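Local coordinates for protein cyanophycinase-like exopeptidase (actinobacterium SCGC AAA027-L06, PDB 6NQC) that probably hydrolyses peptide bonds as a serine exopeptidase of family S51, related to the enzymes that degrade the storage polymer cyanophycin, at residues E42-E47 against Q83-Y89; G53-L59 against K112-Y118; G27-E33 against A151-A157. All coordinates share one frame; numbering follows the deposited sequence.

Contact 1 (E42-E47 against Q83-Y89); sequences EKSLIE and QADRLGY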
loop_
_atom_site.group_PDB
_atom_site.type_symbol
_atom_site.label_atom_id
_atom_site.label_comp_id
_atom_site.label_asym_id
_atom_site.label_seq_id
_atom_site.Cartn_x
_atom_site.Cartn_y
_atom_site.Cartn_z
ATOM N N GLU A 42 6.800 -9.148 -4.294
ATOM C CA GLU A 42 6.163 -8.332 -5.329
ATOM C C GLU A 42 5.809 -9.205 -6.545
ATOM O O GLU A 42 4.728 -9.054 -7.145
ATOM C CB GLU A 42 7.063 -7.156 -5.730
ATOM C CG GLU A 42 7.092 -6.052 -4.620
ATOM C CD GLU A 42 8.148 -4.972 -4.761
ATOM O OE1 GLU A 42 8.783 -4.846 -5.847
ATOM O OE2 GLU A 42 8.311 -4.215 -3.780
ATOM N N LYS A 43 6.705 -10.132 -6.915
ATOM C CA LYS A 43 6.405 -11.063 -8.005
ATOM C C LYS A 43 5.148 -11.868 -7.728
ATOM O O LYS A 43 4.309 -12.052 -8.624
ATOM C CB LYS A 43 7.576 -11.999 -8.254
ATOM C CG LYS A 43 7.409 -12.801 -9.533
ATOM C CD LYS A 43 8.612 -13.728 -9.806
ATOM C CE LYS A 43 8.167 -14.897 -10.712
ATOM N NZ LYS A 43 9.238 -15.393 -11.613
ATOM N N SER A 44 5.020 -12.418 -6.515
ATOM C CA SER A 44 3.835 -13.205 -6.182
ATOM C C SER A 44 2.550 -12.390 -6.330
ATOM O O SER A 44 1.506 -12.932 -6.707
ATOM C CB SER A 44 3.958 -13.756 -4.753
ATOM O OG SER A 44 3.876 -12.733 -3.751
ATOM N N LEU A 45 2.591 -11.095 -5.987
ATOM C CA LEU A 45 1.425 -10.239 -6.164
ATOM C C LEU A 45 1.087 -10.076 -7.639
ATOM O O LEU A 45 -0.097 -10.009 -8.009
ATOM C CB LEU A 45 1.686 -8.863 -5.551
ATOM C CG LEU A 45 1.802 -8.771 -4.035
ATOM C CD1 LEU A 45 2.177 -7.336 -3.589
ATOM C CD2 LEU A 45 0.486 -9.183 -3.410
ATOM N N ILE A 46 2.116 -9.978 -8.496
ATOM C CA ILE A 46 1.863 -9.872 -9.926
ATOM C C ILE A 46 1.263 -11.168 -10.441
ATOM O O ILE A 46 0.292 -11.162 -11.219
ATOM C CB ILE A 46 3.150 -9.535 -10.688
ATOM C CG1 ILE A 46 3.620 -8.159 -10.283
ATOM C CG2 ILE A 46 2.918 -9.640 -12.199
ATOM C CD1 ILE A 46 5.080 -7.915 -10.590
ATOM N N GLU A 47 1.807 -12.294 -9.972
ATOM C CA GLU A 47 1.276 -13.609 -10.329
ATOM C C GLU A 47 -0.173 -13.774 -9.886
ATOM O O GLU A 47 -0.987 -14.322 -10.627
ATOM C CB GLU A 47 2.155 -14.685 -9.700
ATOM C CG GLU A 47 3.514 -14.781 -10.329
ATOM C CD GLU A 47 4.417 -15.795 -9.624
ATOM O OE1 GLU A 47 4.289 -15.989 -8.395
ATOM O OE2 GLU A 47 5.251 -16.400 -10.321
ATOM N N GLN A 83 13.302 -3.002 -10.634
ATOM C CA GLN A 83 12.670 -4.149 -9.997
ATOM C C GLN A 83 11.842 -4.928 -11.017
ATOM O O GLN A 83 11.955 -6.155 -11.112
ATOM C CB GLN A 83 11.816 -3.719 -8.810
ATOM C CG GLN A 83 11.097 -4.870 -8.114
ATOM C CD GLN A 83 11.922 -5.503 -7.035
ATOM O OE1 GLN A 83 13.128 -5.716 -7.206
ATOM N NE2 GLN A 83 11.290 -5.826 -5.913
ATOM N N ALA A 84 11.007 -4.225 -11.782
ATOM C CA ALA A 84 10.154 -4.895 -12.762
ATOM C C ALA A 84 10.991 -5.684 -13.762
ATOM O O ALA A 84 10.629 -6.800 -14.147
ATOM C CB ALA A 84 9.293 -3.865 -13.480
ATOM N N ASP A 85 12.120 -5.121 -14.188
ATOM C CA ASP A 85 13.014 -5.844 -15.094
ATOM C C ASP A 85 13.567 -7.117 -14.451
ATOM O O ASP A 85 13.625 -8.173 -15.089
ATOM C CB ASP A 85 14.166 -4.930 -15.524
ATOM C CG ASP A 85 13.711 -3.824 -16.487
ATOM O OD1 ASP A 85 12.586 -3.926 -17.037
ATOM O OD2 ASP A 85 14.479 -2.856 -16.676
ATOM N N ARG A 86 13.983 -7.042 -13.190
ATOM C CA ARG A 86 14.466 -8.238 -12.516
ATOM C C ARG A 86 13.391 -9.309 -12.435
ATOM O O ARG A 86 13.696 -10.496 -12.485
ATOM C CB ARG A 86 14.962 -7.897 -11.100
ATOM C CG ARG A 86 16.208 -7.019 -11.068
ATOM C CD ARG A 86 16.861 -6.991 -9.682
ATOM N NE ARG A 86 16.073 -6.226 -8.730
ATOM C CZ ARG A 86 16.173 -4.912 -8.568
ATOM N NH1 ARG A 86 17.043 -4.220 -9.284
ATOM N NH2 ARG A 86 15.400 -4.300 -7.683
ATOM N N LEU A 87 12.122 -8.912 -12.255
ATOM C CA LEU A 87 11.080 -9.913 -12.081
ATOM C C LEU A 87 10.546 -10.441 -13.415
ATOM O O LEU A 87 9.923 -11.501 -13.436
ATOM C CB LEU A 87 9.908 -9.346 -11.274
ATOM C CG LEU A 87 10.312 -8.764 -9.935
ATOM C CD1 LEU A 87 9.093 -8.244 -9.157
ATOM C CD2 LEU A 87 11.014 -9.811 -9.115
ATOM N N GLY A 88 10.745 -9.702 -14.508
ATOM C CA GLY A 88 10.261 -10.144 -15.802
ATOM C C GLY A 88 8.923 -9.614 -16.240
ATOM O O GLY A 88 8.290 -10.241 -17.091
ATOM N N TYR A 89 8.471 -8.472 -15.724
ATOM C CA TYR A 89 7.210 -7.870 -16.131
ATOM C C TYR A 89 7.413 -6.412 -16.504
ATOM O O TYR A 89 8.269 -5.712 -15.936
ATOM C CB TYR A 89 6.161 -7.985 -14.995
ATOM C CG TYR A 89 6.000 -9.404 -14.521
ATOM C CD1 TYR A 89 5.177 -10.303 -15.197
ATOM C CD2 TYR A 89 6.702 -9.867 -13.426
ATOM C CE1 TYR A 89 5.061 -11.621 -14.771
ATOM C CE2 TYR A 89 6.577 -11.151 -12.989
ATOM C CZ TYR A 89 5.774 -12.031 -13.665
ATOM O OH TYR A 89 5.676 -13.318 -13.211
#

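Contact 2 (G53-L59 against K112-Y118); sequences GKKPIFL and KDAALIY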
loop_
_atom_site.group_PDB
_atom_site.type_symbol
_atom_site.label_atom_id
_atom_site.label_comp_id
_atom_site.label_asym_id
_atom_site.label_seq_id
_atom_site.Cartn_x
_atom_site.Cartn_y
_atom_site.Cartn_z
ATOM N N GLY A 53 -6.567 -13.000 -14.433
ATOM C CA GLY A 53 -6.822 -12.530 -15.782
ATOM C C GLY A 53 -6.411 -11.110 -16.109
ATOM O O GLY A 53 -6.845 -10.584 -17.145
ATOM N N LYS A 54 -5.624 -10.449 -15.254
ATOM C CA LYS A 54 -5.211 -9.074 -15.499
ATOM C C LYS A 54 -3.950 -9.039 -16.354
ATOM O O LYS A 54 -3.146 -9.969 -16.326
ATOM C CB LYS A 54 -4.961 -8.358 -14.164
ATOM C CG LYS A 54 -6.186 -8.201 -13.301
ATOM C CD LYS A 54 -7.168 -7.222 -13.910
ATOM C CE LYS A 54 -8.344 -6.971 -12.947
ATOM N NZ LYS A 54 -9.217 -5.892 -13.518
ATOM N N LYS A 55 -3.780 -7.961 -17.100
ATOM C CA LYS A 55 -2.555 -7.773 -17.848
ATOM C C LYS A 55 -1.347 -7.908 -16.929
ATOM O O LYS A 55 -1.343 -7.353 -15.814
ATOM C CB LYS A 55 -2.503 -6.391 -18.499
ATOM C CG LYS A 55 -3.401 -6.198 -19.711
ATOM C CD LYS A 55 -3.091 -4.844 -20.358
ATOM C CE LYS A 55 -4.314 -4.241 -21.054
ATOM N NZ LYS A 55 -3.914 -3.363 -22.214
ATOM N N PRO A 56 -0.283 -8.537 -17.378
ATOM C CA PRO A 56 0.895 -8.750 -16.500
ATOM C C PRO A 56 1.780 -7.511 -16.360
ATOM O O PRO A 56 2.948 -7.498 -16.663
ATOM C CB PRO A 56 1.625 -9.887 -17.240
ATOM C CG PRO A 56 1.370 -9.576 -18.714
ATOM C CD PRO A 56 -0.080 -9.088 -18.738
ATOM N N ILE A 57 1.179 -6.420 -15.857
ATOM C CA ILE A 57 1.945 -5.187 -15.658
ATOM C C ILE A 57 2.098 -4.893 -14.159
ATOM O O ILE A 57 1.243 -5.247 -13.345
ATOM C CB ILE A 57 1.328 -3.957 -16.374
ATOM C CG1 ILE A 57 -0.137 -3.804 -15.992
ATOM C CG2 ILE A 57 1.496 -4.062 -17.904
ATOM C CD1 ILE A 57 -0.644 -2.413 -16.248
ATOM N N PHE A 58 3.216 -4.246 -13.826
ATOM C CA PHE A 58 3.587 -3.750 -12.498
ATOM C C PHE A 58 3.392 -2.241 -12.552
ATOM O O PHE A 58 4.271 -1.490 -12.979
ATOM C CB PHE A 58 5.038 -4.123 -12.207
ATOM C CG PHE A 58 5.484 -3.926 -10.798
ATOM C CD1 PHE A 58 4.750 -3.176 -9.875
ATOM C CD2 PHE A 58 6.668 -4.503 -10.386
ATOM C CE1 PHE A 58 5.226 -3.013 -8.581
ATOM C CE2 PHE A 58 7.131 -4.342 -9.092
ATOM C CZ PHE A 58 6.408 -3.596 -8.193
ATOM N N LEU A 59 2.203 -1.796 -12.155
ATOM C CA LEU A 59 1.820 -0.401 -12.257
ATOM C C LEU A 59 2.233 0.300 -10.961
ATOM O O LEU A 59 1.906 -0.165 -9.865
ATOM C CB LEU A 59 0.313 -0.303 -12.511
ATOM C CG LEU A 59 -0.214 0.938 -13.199
ATOM C CD1 LEU A 59 -1.574 0.704 -13.849
ATOM C CD2 LEU A 59 -0.325 2.027 -12.134
ATOM N N LYS A 112 -7.192 0.161 -14.823
ATOM C CA LYS A 112 -8.361 -0.691 -14.795
ATOM C C LYS A 112 -8.067 -2.111 -15.251
ATOM O O LYS A 112 -8.925 -2.984 -15.087
ATOM C CB LYS A 112 -9.483 -0.092 -15.664
ATOM C CG LYS A 112 -10.097 1.154 -15.042
ATOM C CD LYS A 112 -11.390 1.550 -15.713
ATOM C CE LYS A 112 -11.359 3.018 -16.119
ATOM N NZ LYS A 112 -12.654 3.722 -15.848
ATOM N N ASP A 113 -6.877 -2.367 -15.792
ATOM C CA ASP A 113 -6.446 -3.756 -16.073
ATOM C C ASP A 113 -4.957 -3.916 -15.745
ATOM O O ASP A 113 -4.089 -3.862 -16.620
ATOM C CB ASP A 113 -6.756 -4.111 -17.532
ATOM C CG ASP A 113 -6.480 -5.559 -17.863
ATOM O OD1 ASP A 113 -5.929 -6.285 -17.002
ATOM O OD2 ASP A 113 -6.811 -5.945 -18.999
ATOM N N ALA A 114 -4.657 -4.145 -14.467
ATOM C CA ALA A 114 -3.274 -4.223 -14.009
ATOM C C ALA A 114 -3.138 -5.370 -13.023
ATOM O O ALA A 114 -3.911 -5.455 -12.068
ATOM C CB ALA A 114 -2.831 -2.881 -13.401
ATOM N N ALA A 115 -2.149 -6.247 -13.245
ATOM C CA ALA A 115 -1.942 -7.346 -12.307
ATOM C C ALA A 115 -1.548 -6.843 -10.913
ATOM O O ALA A 115 -1.944 -7.431 -9.888
ATOM C CB ALA A 115 -0.875 -8.305 -12.799
ATOM N N LEU A 116 -0.754 -5.786 -10.859
ATOM C CA LEU A 116 -0.410 -5.166 -9.580
ATOM C C LEU A 116 -0.406 -3.651 -9.705
ATOM O O LEU A 116 0.153 -3.080 -10.653
ATOM C CB LEU A 116 0.972 -5.665 -9.095
ATOM C CG LEU A 116 1.662 -4.972 -7.924
ATOM C CD1 LEU A 116 0.849 -5.045 -6.631
ATOM C CD2 LEU A 116 3.027 -5.543 -7.669
ATOM N N ILE A 117 -1.018 -2.998 -8.719
ATOM C CA ILE A 117 -0.933 -1.553 -8.554
ATOM C C ILE A 117 -0.265 -1.316 -7.212
ATOM O O ILE A 117 -0.679 -1.917 -6.210
ATOM C CB ILE A 117 -2.319 -0.898 -8.645
ATOM C CG1 ILE A 117 -2.915 -1.167 -10.024
ATOM C CG2 ILE A 117 -2.238 0.566 -8.375
ATOM C CD1 ILE A 117 -4.391 -0.772 -10.093
ATOM N N TYR A 118 0.818 -0.523 -7.198
ATOM C CA TYR A 118 1.673 -0.321 -6.028
ATOM C C TYR A 118 1.754 1.162 -5.683
ATOM O O TYR A 118 2.121 1.967 -6.538
ATOM C CB TYR A 118 3.083 -0.877 -6.308
ATOM C CG TYR A 118 3.843 -1.265 -5.079
ATOM C CD1 TYR A 118 4.413 -0.282 -4.255
ATOM C CD2 TYR A 118 3.976 -2.601 -4.699
ATOM C CE1 TYR A 118 5.104 -0.628 -3.124
ATOM C CE2 TYR A 118 4.654 -2.940 -3.545
ATOM C CZ TYR A 118 5.222 -1.930 -2.765
ATOM O OH TYR A 118 5.917 -2.213 -1.609
#

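Contact 3 (G27-E33 against A151-A157); sequences GLVGSGE and AGCSAGA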
loop_
_atom_site.group_PDB
_atom_site.type_symbol
_atom_site.label_atom_id
_atom_site.label_comp_id
_atom_site.label_asym_id
_atom_site.label_seq_id
_atom_site.Cartn_x
_atom_site.Cartn_y
_atom_site.Cartn_z
ATOM N N GLY A 27 -1.596 -6.098 -0.226
ATOM C CA GLY A 27 -0.320 -6.090 0.467
ATOM C C GLY A 27 -0.100 -4.809 1.266
ATOM O O GLY A 27 -0.225 -3.701 0.745
ATOM N N LEU A 28 0.268 -4.989 2.524
ATOM C CA LEU A 28 0.676 -3.899 3.418
ATOM C C LEU A 28 2.154 -4.050 3.737
ATOM O O LEU A 28 2.565 -5.045 4.355
ATOM C CB LEU A 28 -0.161 -3.931 4.703
ATOM C CG LEU A 28 -1.660 -4.153 4.515
ATOM C CD1 LEU A 28 -2.365 -4.354 5.830
ATOM C CD2 LEU A 28 -2.235 -2.978 3.755
ATOM N N VAL A 29 2.975 -3.080 3.309
ATOM C CA VAL A 29 4.428 -3.195 3.392
ATOM C C VAL A 29 4.972 -2.125 4.325
ATOM O O VAL A 29 4.633 -0.950 4.198
ATOM C CB VAL A 29 5.060 -3.089 2.003
ATOM C CG1 VAL A 29 6.556 -3.288 2.038
ATOM C CG2 VAL A 29 4.433 -4.190 1.065
ATOM N N GLY A 30 5.845 -2.532 5.240
ATOM C CA GLY A 30 6.386 -1.594 6.220
ATOM C C GLY A 30 7.501 -0.694 5.708
ATOM O O GLY A 30 7.659 0.444 6.182
ATOM N N SER A 31 8.266 -1.167 4.738
ATOM C CA SER A 31 9.323 -0.415 4.044
ATOM C C SER A 31 9.867 -1.354 2.966
ATOM O O SER A 31 9.592 -2.557 2.983
ATOM C CB SER A 31 10.473 0.062 4.950
ATOM O OG SER A 31 11.411 -0.975 5.213
ATOM N N GLY A 32 10.663 -0.802 2.061
ATOM C CA GLY A 32 11.491 -1.621 1.190
ATOM C C GLY A 32 10.891 -1.907 -0.150
ATOM O O GLY A 32 11.269 -2.915 -0.769
ATOM N N GLU A 33 9.950 -1.069 -0.614
ATOM C CA GLU A 33 9.371 -1.268 -1.931
ATOM C C GLU A 33 10.481 -1.363 -2.978
ATOM O O GLU A 33 11.520 -0.695 -2.882
ATOM C CB GLU A 33 8.394 -0.153 -2.289
ATOM C CG GLU A 33 9.014 1.233 -2.514
ATOM C CD GLU A 33 9.032 2.071 -1.256
ATOM O OE1 GLU A 33 9.955 1.883 -0.467
ATOM O OE2 GLU A 33 8.098 2.886 -1.044
ATOM N N ALA A 151 -1.061 -2.982 -3.420
ATOM C CA ALA A 151 -0.134 -2.921 -2.306
ATOM C C ALA A 151 0.249 -1.474 -2.058
ATOM O O ALA A 151 0.209 -0.636 -2.963
ATOM C CB ALA A 151 1.118 -3.796 -2.574
ATOM N N GLY A 152 0.601 -1.194 -0.817
ATOM C CA GLY A 152 1.133 0.093 -0.440
ATOM C C GLY A 152 2.230 -0.069 0.582
ATOM O O GLY A 152 2.161 -0.916 1.487
ATOM N N CYS A 153 3.279 0.719 0.401
ATOM C CA CYS A 153 4.462 0.668 1.245
ATOM C C CYS A 153 4.588 1.971 2.025
ATOM O O CYS A 153 4.491 3.059 1.442
ATOM C CB CYS A 153 5.698 0.417 0.396
ATOM S SG CYS A 153 7.206 0.448 1.317
ATOM N N SER A 154 4.758 1.848 3.347
ATOM C CA SER A 154 4.919 2.977 4.265
ATOM C C SER A 154 3.710 3.903 4.145
ATOM O O SER A 154 2.590 3.495 4.494
ATOM C CB SER A 154 6.250 3.684 3.972
ATOM O OG SER A 154 6.522 4.583 5.016
ATOM N N ALA A 155 3.894 5.117 3.606
ATOM C CA ALA A 155 2.760 6.007 3.391
ATOM C C ALA A 155 1.673 5.321 2.593
ATOM O O ALA A 155 0.480 5.591 2.788
ATOM C CB ALA A 155 3.180 7.287 2.673
ATOM N N GLY A 156 2.073 4.476 1.626
ATOM C CA GLY A 156 1.102 3.810 0.779
ATOM C C GLY A 156 0.247 2.806 1.510
ATOM O O GLY A 156 -0.893 2.544 1.118
ATOM N N ALA A 157 0.783 2.221 2.565
ATOM C CA ALA A 157 -0.012 1.374 3.428
ATOM C C ALA A 157 -0.907 2.195 4.359
ATOM O O ALA A 157 -2.050 1.809 4.638
ATOM C CB ALA A 157 0.910 0.462 4.225
#

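Contact 1 (E42-E47 against Q83-Y89)
Lys43 and Leu87 bring their CA atoms to 6.3 Å where helical segments 42-47 and 83-87 cross at -71°, their axes 11.0 Å apart at closest approach. The steep crossing leaves a patch running from a polar end to an aromatic one. At the polar end Gln83 NE2 donates to Glu42 OE1 over 2.7 Å. The acceptor lies near the plane of the amide, yet the N-H arrives from above the carboxylate, the two flat groups being turned 73° against each other. Arg86 NH2 donates to Gln83 OE1 from above the carbonyl plane, and Gln83 NE2 also bonds Leu35 O, so partners at both ends hold the amide in its rotation. Leu87 fills the middle, its CD1 lying 3.8 Å from Lys43 N and against the CB atoms of Glu42 and Lys43. At the aromatic end, Ile46 holds CG1 beside its backbone N (chi1 -65°), which turns CG2 onto the Tyr89 ring in a CH-pi contact, 3.7 Å from the centroid and almost straight above it. CD1 of Ile46 reaches Tyr89 CD2 at 3.8 Å, while Lys43 CG meets the ring edge, 3.9 Å from Tyr89 CE2. A Schellman motif with Gly88 at C-prime ends the second helix and leads into Tyr89. Beneath this crossing lies the central sheet: Glu42, Ile46 and Gln83 rest on Phe58 of strand 57-61, and Ile46 reaches on to Leu116 of strand 116-119.

Contact 2 (G53-L59 against K112-Y118)
Asp113 reaches across to the opposite backbone, its OD1 accepting from Lys55 N at 2.7 Å in a nearly straight bond on the syn side of the carboxylate but 34° out of its plane. With CG anti to its own N (chi1 -174°), the carboxylate lies where Lys55 CG touches OD2 and Lys54 CB and CD touch OD1. Lys54 bends at chi2 (-69°) and crosses Asp113 obliquely, its CB and CG packing on the backbone of Ala114 and Ala115; its NZ makes a weak bond to Lys112 O, its stronger partners being Ser146 and Asn143. A bond from Ala115 N to Lys55 O joins the loops leading into the strands; Leu116 N to Ile57 O, Leu59 N to Leu116 O and Tyr118 N to Leu59 O then pair the strands in parallel. They belong to the parallel part of the central sheet, with helix 39-51 against one face and helix 135-145 against the other, an alpha/beta/alpha arrangement. Leu59 takes part through both N and O, the O also meeting Ile117 CA in a C-H...O contact of 3.4 Å. Its side chain shares a sheet face with Ile117, and its CD1 sits 3.8 Å from Ala114 CB. On the opposite face Phe58 and Leu116 point the same way side by side; Leu116 CD2 lies over the phenyl face, 3.5 Å from Phe58 CE1, while Tyr118 CB meets the ring at its edge.

Contact 3 (G27-E33 against A151-A157)
Cys153 and Glu33 meet sulfur against carboxylate: SG sits over the flat group, 3.5 Å from Glu33 CD and at nearly the same distance from both oxygens, so the approach is to a face. The thiol gets there because SG is anti to the backbone N (chi1 176°), while Glu33 folds back over it through a bend at chi2 (-92°). Glu33 OE2 is held by the backbone N of Gly121, which steadies the carboxylate above the sulfur. Val29 CG1 touches the same SG at 3.9 Å, and Ser31 CA comes to 3.6 Å from Cys153 SG, so Val29 and the loop residues 31-33 close round the sulfur. Beneath these side chains the strands run parallel, with Gly152 N bonded to Gly27 O, Val29 N to Gly152 O, and Ser154 N to Val29 O at 2.9 Å. This last bond is almost straight (170°) and ties the bend at Ser154 to the end of strand 26-29. There Ser154 has a positive phi between Gly152 and Gly156, a strained strand-to-helix bend consistent with the nucleophile elbow (GxSxG) of serine hydrolases; with His189, to which its OG is weakly hydrogen-bonded, and Glu219 it is probably the catalytic serine. Strand 149-153 lies between 116-119 and 26-29, and 26-29 in turn borders the antiparallel strand 221-225. Helix 39-51 covers the face carrying Val29 and Ala151, with Phe41 and Leu45, while helix 155-158 begins on the other.

How the contacts relate
The three contacts illustrate how an alpha/beta fold grades from surface to core. Contact 3 lies near the centre of the chain and is buried; contacts 1 and 2 lie further out and are partly buried. Contacts 2 and 3 pair strands of one sheet, and Ile117 O of contact 2 probably bonds Ala151 N of contact 3, while Tyr118 OH packs on Cys153 and Val29. Contact 1 instead joins two helices laid on that sheet, its Tyr89 CB packing on Pro56 O of contact 2. Chemistry follows place: an amide-carboxylate bond and a CH-pi contact between helices; lysines and an aspartate at the strand entrance, then backbone pairing; and small residues, with a sulfur over a carboxylate, beside the probable nucleophile.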